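Local coordinates for putative short-chain dehydrogenase/reductase (Burkholderia xenovorans, PDB 5K9Z), which probably catalyses NAD- or NADP-dependent oxidation or reduction between alcohols and carbonyl compounds, as other short-chain dehydrogenases/reductases do, at residues A111-T116 and Y161-H166; N187-G192 and A229-Y234; V233-A236 and H242-A245. All coordinates share one frame; numbering follows the deposited sequence. Where two conformers were deposited one is given.

Contact 1. Residues A111-T116 and Y161-H166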
loop_
_atom_site.group_PDB
_atom_site.type_symbol
_atom_site.label_atom_id
_atom_site.label_comp_id
_atom_site.label_asym_id
_atom_site.label_seq_id
_atom_site.Cartn_x
_atom_site.Cartn_y
_atom_site.Cartn_z
ATOM N N ALA C 111 -15.807 -4.541 24.749
ATOM C CA ALA C 111 -14.756 -4.787 25.730
ATOM C C ALA C 111 -13.528 -5.407 25.067
ATOM O O ALA C 111 -12.393 -4.994 25.335
ATOM C CB ALA C 111 -15.294 -5.680 26.860
ATOM N N ALA C 112 -13.733 -6.388 24.184
ATOM C CA ALA C 112 -12.603 -6.976 23.472
ATOM C C ALA C 112 -11.959 -5.965 22.527
ATOM O O ALA C 112 -10.731 -5.903 22.428
ATOM C CB ALA C 112 -13.045 -8.220 22.705
ATOM N N TRP C 113 -12.778 -5.163 21.837
ATOM C CA TRP C 113 -12.268 -4.096 20.978
ATOM C C TRP C 113 -11.387 -3.136 21.773
ATOM O O TRP C 113 -10.239 -2.867 21.391
ATOM C CB TRP C 113 -13.462 -3.379 20.322
ATOM C CG TRP C 113 -13.161 -2.144 19.543
ATOM C CD1 TRP C 113 -13.321 -0.847 19.947
ATOM C CD2 TRP C 113 -12.663 -2.088 18.198
ATOM N NE1 TRP C 113 -12.944 0.010 18.933
ATOM C CE2 TRP C 113 -12.537 -0.729 17.853
ATOM C CE3 TRP C 113 -12.314 -3.064 17.251
ATOM C CZ2 TRP C 113 -12.066 -0.314 16.606
ATOM C CZ3 TRP C 113 -11.848 -2.653 16.008
ATOM C CH2 TRP C 113 -11.717 -1.288 15.703
ATOM N N HIS C 114 -11.903 -2.631 22.906
ATOM C CA HIS C 114 -11.165 -1.657 23.708
ATOM C C HIS C 114 -9.920 -2.256 24.351
ATOM O O HIS C 114 -8.886 -1.584 24.432
ATOM C CB HIS C 114 -12.071 -1.041 24.788
ATOM C CG HIS C 114 -13.084 -0.085 24.238
ATOM N ND1 HIS C 114 -14.429 -0.190 24.507
ATOM C CD2 HIS C 114 -12.955 0.939 23.362
ATOM C CE1 HIS C 114 -15.082 0.763 23.865
ATOM N NE2 HIS C 114 -14.211 1.454 23.153
ATOM N N ALA C 115 -10.004 -3.492 24.860
ATOM C CA ALA C 115 -8.814 -4.128 25.420
ATOM C C ALA C 115 -7.708 -4.260 24.374
ATOM O O ALA C 115 -6.529 -4.046 24.682
ATOM C CB ALA C 115 -9.155 -5.506 25.991
ATOM N N THR C 116 -8.065 -4.635 23.141
ATOM C CA THR C 116 -7.057 -4.796 22.093
ATOM C C THR C 116 -6.396 -3.461 21.773
ATOM O O THR C 116 -5.166 -3.351 21.765
ATOM C CB THR C 116 -7.681 -5.394 20.829
ATOM O OG1 THR C 116 -8.272 -6.661 21.129
ATOM C CG2 THR C 116 -6.599 -5.595 19.715
ATOM N N TYR C 161 -6.810 -5.903 15.556
ATOM C CA TYR C 161 -5.388 -5.870 15.246
ATOM C C TYR C 161 -5.116 -5.014 14.020
ATOM O O TYR C 161 -4.282 -4.105 14.055
ATOM C CB TYR C 161 -4.899 -7.292 15.004
ATOM C CG TYR C 161 -3.408 -7.485 14.943
ATOM C CD1 TYR C 161 -2.670 -7.653 16.117
ATOM C CD2 TYR C 161 -2.743 -7.604 13.716
ATOM C CE1 TYR C 161 -1.316 -7.892 16.078
ATOM C CE2 TYR C 161 -1.377 -7.861 13.665
ATOM C CZ TYR C 161 -0.672 -7.990 14.848
ATOM O OH TYR C 161 0.676 -8.226 14.809
ATOM N N THR C 162 -5.858 -5.259 12.938
ATOM C CA THR C 162 -5.601 -4.533 11.701
ATOM C C THR C 162 -5.871 -3.036 11.880
ATOM O O THR C 162 -5.084 -2.198 11.426
ATOM C CB THR C 162 -6.455 -5.124 10.576
ATOM O OG1 THR C 162 -6.099 -6.510 10.345
ATOM C CG2 THR C 162 -6.293 -4.326 9.302
ATOM N N SER C 163 -6.970 -2.680 12.554
ATOM C CA SER C 163 -7.282 -1.270 12.751
ATOM C C SER C 163 -6.221 -0.593 13.615
ATOM O O SER C 163 -5.750 0.514 13.300
ATOM C CB SER C 163 -8.670 -1.149 13.374
ATOM O OG SER C 163 -9.085 0.189 13.496
ATOM N N ALA C 164 -5.847 -1.239 14.721
ATOM C CA ALA C 164 -4.822 -0.701 15.615
ATOM C C ALA C 164 -3.503 -0.490 14.882
ATOM O O ALA C 164 -2.848 0.542 15.050
ATOM C CB ALA C 164 -4.613 -1.651 16.796
ATOM N N LYS C 165 -3.088 -1.463 14.070
ATOM C CA LYS C 165 -1.790 -1.354 13.409
ATOM C C LYS C 165 -1.803 -0.265 12.343
ATOM O O LYS C 165 -0.792 0.419 12.150
ATOM C CB LYS C 165 -1.394 -2.717 12.814
ATOM C CG LYS C 165 -1.142 -3.790 13.872
ATOM C CD LYS C 165 0.101 -3.487 14.725
ATOM C CE LYS C 165 0.351 -4.582 15.775
ATOM N NZ LYS C 165 1.560 -4.315 16.605
ATOM N N HIS C 166 -2.935 -0.101 11.627
ATOM C CA HIS C 166 -3.090 1.040 10.726
ATOM C C HIS C 166 -2.995 2.350 11.494
ATOM O O HIS C 166 -2.361 3.304 11.033
ATOM C CB HIS C 166 -4.432 0.976 9.980
ATOM C CG HIS C 166 -4.415 0.148 8.727
ATOM N ND1 HIS C 166 -4.397 -1.232 8.743
ATOM C CD2 HIS C 166 -4.459 0.506 7.419
ATOM C CE1 HIS C 166 -4.408 -1.686 7.500
ATOM N NE2 HIS C 166 -4.471 -0.656 6.679
#
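Trp113 and Ser163 each hold the side chain anti to the backbone N, with chi1 172° for the indole and, in the serine conformer described, -175° for the hydroxyl. The torsion swings the tryptophan out from helix 110-138, and the far corner of its six-membered ring reaches Ser163. In that conformer CH2 of Trp113 lies 3.7 Å from OG of Ser163. This touch is tentative, because the serine was modelled in two conformers. The same CH2 is 3.8 Å from CB of Ser163. The serine approaches the indole obliquely. This is van der Waals packing, and no hydrogen bond joins the two segments.

Thr116 makes the second touch. Its methyl CG2 points across at the backbone of the other helix and comes 4.2 Å from N of Tyr161. This is the point where the two backbones are nearest, with CA of Thr116 7.1 Å from CA of Tyr161. The hydroxyl is engaged on its own side. OG1 of Thr116 is 2.9 Å from O of Ala112, and it also hydrogen-bonds N of Ala101. The carbonyl of Ala112 thus takes two hydrogen bonds, from OG1 and N of Thr116, on opposite faces of its plane.

In the Rossmann-type fold of this family, these are two of the helices packed beside the parallel sheet. Tyr161 and Lys165 match the YxxxK signature, which in this family supplies the catalytic tyrosine and lysine. CG of Lys165 lies over one face of the Tyr161 ring, near the rim, and NZ of Lys165 hydrogen-bonds O of Val146. Phe272 of the second subunit packs on Ala112, Ala115 and Thr116.

Contact 2. Residues N187-G192 and A229-Y234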
loop_
_atom_site.group_PDB
_atom_site.type_symbol
_atom_site.label_atom_id
_atom_site.label_comp_id
_atom_site.label_asym_id
_atom_site.label_seq_id
_atom_site.Cartn_x
_atom_site.Cartn_y
_atom_site.Cartn_z
ATOM N N ASN C 187 9.564 6.324 13.531
ATOM C CA ASN C 187 9.490 5.331 12.468
ATOM C C ASN C 187 8.772 4.088 12.987
ATOM O O ASN C 187 8.486 3.953 14.179
ATOM C CB ASN C 187 10.873 4.947 11.941
ATOM C CG ASN C 187 11.538 6.072 11.160
ATOM O OD1 ASN C 187 11.120 6.399 10.053
ATOM N ND2 ASN C 187 12.586 6.648 11.728
ATOM N N ALA C 188 8.482 3.173 12.068
ATOM C CA ALA C 188 7.839 1.922 12.431
ATOM C C ALA C 188 8.476 0.791 11.633
ATOM O O ALA C 188 9.066 1.016 10.574
ATOM C CB ALA C 188 6.334 1.993 12.175
ATOM N N VAL C 189 8.388 -0.429 12.171
ATOM C CA VAL C 189 8.743 -1.642 11.445
ATOM C C VAL C 189 7.490 -2.497 11.352
ATOM O O VAL C 189 6.684 -2.533 12.292
ATOM C CB VAL C 189 9.892 -2.436 12.108
ATOM C CG1 VAL C 189 11.175 -1.631 12.100
ATOM C CG2 VAL C 189 9.523 -2.872 13.526
ATOM N N ALA C 190 7.320 -3.175 10.217
ATOM C CA ALA C 190 6.119 -3.966 9.965
ATOM C C ALA C 190 6.539 -5.393 9.644
ATOM O O ALA C 190 6.762 -5.740 8.470
ATOM C CB ALA C 190 5.280 -3.353 8.843
ATOM N N PRO C 191 6.710 -6.239 10.662
ATOM C CA PRO C 191 6.980 -7.659 10.399
ATOM C C PRO C 191 5.771 -8.312 9.760
ATOM O O PRO C 191 4.628 -7.924 10.001
ATOM C CB PRO C 191 7.231 -8.251 11.799
ATOM C CG PRO C 191 7.312 -7.063 12.738
ATOM C CD PRO C 191 6.577 -5.945 12.099
ATOM N N GLY C 192 6.039 -9.284 8.896
ATOM C CA GLY C 192 5.000 -10.201 8.506
ATOM C C GLY C 192 4.630 -11.086 9.685
ATOM O O GLY C 192 5.399 -11.248 10.634
ATOM N N ALA C 229 14.661 -7.170 15.199
ATOM C CA ALA C 229 15.626 -6.455 16.022
ATOM C C ALA C 229 16.640 -5.716 15.150
ATOM O O ALA C 229 16.927 -4.539 15.379
ATOM C CB ALA C 229 16.323 -7.432 16.971
ATOM N N ALA C 230 17.152 -6.373 14.106
ATOM C CA ALA C 230 18.148 -5.719 13.270
ATOM C C ALA C 230 17.554 -4.566 12.489
ATOM O O ALA C 230 18.247 -3.569 12.243
ATOM C CB ALA C 230 18.789 -6.725 12.310
ATOM N N ALA C 231 16.290 -4.687 12.068
ATOM C CA ALA C 231 15.637 -3.577 11.381
ATOM C C ALA C 231 15.481 -2.383 12.310
ATOM O O ALA C 231 15.712 -1.234 11.911
ATOM C CB ALA C 231 14.274 -4.014 10.838
ATOM N N LEU C 232 15.097 -2.645 13.565
ATOM C CA LEU C 232 14.978 -1.577 14.543
ATOM C C LEU C 232 16.330 -0.942 14.827
ATOM O O LEU C 232 16.430 0.279 14.976
ATOM C CB LEU C 232 14.361 -2.125 15.833
ATOM C CG LEU C 232 12.893 -2.511 15.713
ATOM C CD1 LEU C 232 12.512 -3.421 16.856
ATOM C CD2 LEU C 232 12.007 -1.255 15.721
ATOM N N VAL C 233 17.383 -1.754 14.943
ATOM C CA VAL C 233 18.701 -1.174 15.190
ATOM C C VAL C 233 19.134 -0.334 13.991
ATOM O O VAL C 233 19.649 0.779 14.153
ATOM C CB VAL C 233 19.725 -2.272 15.546
ATOM C CG1 VAL C 233 21.148 -1.724 15.492
ATOM C CG2 VAL C 233 19.437 -2.808 16.960
ATOM N N TYR C 234 18.888 -0.824 12.769
ATOM C CA TYR C 234 19.137 0.015 11.594
ATOM C C TYR C 234 18.429 1.367 11.724
ATOM O O TYR C 234 19.050 2.428 11.561
ATOM C CB TYR C 234 18.701 -0.681 10.306
ATOM C CG TYR C 234 18.689 0.281 9.134
ATOM C CD1 TYR C 234 19.877 0.785 8.605
ATOM C CD2 TYR C 234 17.489 0.722 8.589
ATOM C CE1 TYR C 234 19.867 1.691 7.541
ATOM C CE2 TYR C 234 17.464 1.629 7.543
ATOM C CZ TYR C 234 18.649 2.101 7.018
ATOM O OH TYR C 234 18.604 3.004 5.977
#
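Val189, Leu232 and Ala231 carry this contact, and Val189 has the most surface buried. It points from strand 184-191 toward helix 225-236. The valine's rotation is not unique, since two conformers were modelled. In the conformer described, both methyls meet Leu232: CG1 and CG2 of Val189 each lie 3.7 Å from CD2 of Leu232. The leucine methyl then sits across the fork of the valine. The two side chains cross at about a right angle.

CG of Leu232 is anti to the carbonyl carbon (chi1 -70°), and CD2 is the branch that reaches the valine. Ala231 adds a lighter touch, again for this conformer, with its CB 4.1 Å from CG1 of Val189. The contact is wholly apolar.

This is helix-on-sheet packing in a Rossmann-type fold. Strand 184-191 is the sixth in the parallel sheet, between strands 141-146 and 247-250, and helix 225-236 belongs to the connection that leads from it to strand 247-250. Helix 26-37 lies beside the same helix, where Thr31 touches both Ala229 and Leu232. Leu144 of the neighbouring strand also packs on Leu232. Ile228 and Leu235 of helix 225-236 widen the apolar cover over Val189.

Contact 3. Residues V233-A236 and H242-A245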
loop_
_atom_site.group_PDB
_atom_site.type_symbol
_atom_site.label_atom_id
_atom_site.label_comp_id
_atom_site.label_asym_id
_atom_site.label_seq_id
_atom_site.Cartn_x
_atom_site.Cartn_y
_atom_site.Cartn_z
ATOM N N VAL C 233 17.383 -1.754 14.943
ATOM C CA VAL C 233 18.701 -1.174 15.190
ATOM C C VAL C 233 19.134 -0.334 13.991
ATOM O O VAL C 233 19.649 0.779 14.153
ATOM C CB VAL C 233 19.725 -2.272 15.546
ATOM C CG1 VAL C 233 21.148 -1.724 15.492
ATOM C CG2 VAL C 233 19.437 -2.808 16.960
ATOM N N TYR C 234 18.888 -0.824 12.769
ATOM C CA TYR C 234 19.137 0.015 11.594
ATOM C C TYR C 234 18.429 1.367 11.724
ATOM O O TYR C 234 19.050 2.428 11.561
ATOM C CB TYR C 234 18.701 -0.681 10.306
ATOM C CG TYR C 234 18.689 0.281 9.134
ATOM C CD1 TYR C 234 19.877 0.785 8.605
ATOM C CD2 TYR C 234 17.489 0.722 8.589
ATOM C CE1 TYR C 234 19.867 1.691 7.541
ATOM C CE2 TYR C 234 17.464 1.629 7.543
ATOM C CZ TYR C 234 18.649 2.101 7.018
ATOM O OH TYR C 234 18.604 3.004 5.977
ATOM N N LEU C 235 17.131 1.348 12.042
ATOM C CA LEU C 235 16.390 2.603 12.126
ATOM C C LEU C 235 16.895 3.502 13.253
ATOM O O LEU C 235 16.810 4.733 13.139
ATOM C CB LEU C 235 14.892 2.341 12.284
ATOM C CG LEU C 235 14.139 1.813 11.058
ATOM C CD1 LEU C 235 12.695 1.508 11.397
ATOM C CD2 LEU C 235 14.214 2.794 9.898
ATOM N N ALA C 236 17.417 2.924 14.344
ATOM C CA ALA C 236 17.933 3.749 15.438
ATOM C C ALA C 236 19.346 4.259 15.182
ATOM O O ALA C 236 19.788 5.200 15.856
ATOM C CB ALA C 236 17.918 2.978 16.755
ATOM N N HIS C 242 18.133 10.253 8.287
ATOM C CA HIS C 242 17.115 10.891 7.455
ATOM C C HIS C 242 16.002 9.940 7.037
ATOM O O HIS C 242 15.186 10.298 6.176
ATOM C CB HIS C 242 17.770 11.544 6.237
ATOM C CG HIS C 242 18.579 12.743 6.598
ATOM N ND1 HIS C 242 19.940 12.692 6.779
ATOM C CD2 HIS C 242 18.204 14.005 6.916
ATOM C CE1 HIS C 242 20.380 13.880 7.145
ATOM N NE2 HIS C 242 19.345 14.697 7.233
ATOM N N VAL C 243 15.938 8.745 7.628
ATOM C CA VAL C 243 14.764 7.887 7.523
ATOM C C VAL C 243 13.803 8.312 8.628
ATOM O O VAL C 243 14.124 8.217 9.820
ATOM C CB VAL C 243 15.139 6.398 7.632
ATOM C CG1 VAL C 243 13.883 5.493 7.497
ATOM C CG2 VAL C 243 16.187 6.035 6.561
ATOM N N ASN C 244 12.635 8.812 8.231
ATOM C CA ASN C 244 11.695 9.382 9.174
ATOM C C ASN C 244 10.281 9.117 8.682
ATOM O O ASN C 244 10.019 9.185 7.482
ATOM C CB ASN C 244 11.915 10.904 9.342
ATOM C CG ASN C 244 11.289 11.424 10.632
ATOM O OD1 ASN C 244 11.216 10.685 11.607
ATOM N ND2 ASN C 244 10.822 12.671 10.636
ATOM N N ALA C 245 9.379 8.824 9.623
ATOM C CA ALA C 245 7.981 8.503 9.344
ATOM C C ALA C 245 7.818 7.266 8.477
ATOM O O ALA C 245 6.733 7.027 7.937
ATOM C CB ALA C 245 7.255 9.679 8.687
#
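Val243 faces the end of helix 225-236 and splits its two methyls between Leu235 and Tyr234. CG1 is anti to the backbone N (chi1 -179°) and CG2 is anti to the carbonyl carbon, which sends the first methyl to Leu235 and the second to Tyr234. Of the three residues, Val243 has the most surface buried by the contact.

The tighter half is with Leu235. CG1 of Val243 lies 3.6 Å from CD2 of Leu235, a close methyl-to-methyl contact. The leucine and valine side chains cross at about a right angle. Leu235 is buried in the protein. It also packs on Val189 of strand 184-191, so this half of the contact continues into the apolar layer between helix and sheet.

The looser half is with Tyr234, which is partly exposed to solvent, as Val243 itself is. CG of Tyr234 is anti to the backbone N (chi1 168°), and the hydroxyl at the far end of the ring reaches CG2 of Val243. OH of Tyr234 is 3.9 Å from that CG2. Tyr234 and Val243 also cross at about a right angle. The touch is van der Waals only, since CG2 is a methyl.

No hydrogen bond joins the two segments directly. One guanidinium group bridges them instead: NH1 of Arg185 bonds O of Val243, and NH2 of Arg185 bonds O of Leu235. The loop is also bonded to strand 184-191, by ND2 of Asn187 to O of Val243 and by OD1 of Asn244 to N of Val186.

The segment 242-245 belongs to the loop that closes the last beta-alpha-beta crossover of the Rossmann-type fold, from strand 184-191 through helix 225-236 to strand 247-250, the outermost strand of this chain's sheet.

Contacts 2 and 3 share helix 225-236, and their centres are about 9 Å apart. Contact 2 is buried and joins that helix to the sheet. Contact 3 is partly buried and joins its end to the following loop. Contact 1 is also partly buried but stands apart, its centre about 26 Å from that of contact 3 and on the opposite side of the chain's centre. It pairs two helices near the second subunit. One of them, helix 159-179, is followed in the chain by strand 184-191 of contact 2. Contact 2 is purely aliphatic, whereas contacts 1 and 3 each bring a hydroxyl against carbon, tentatively so in contact 1.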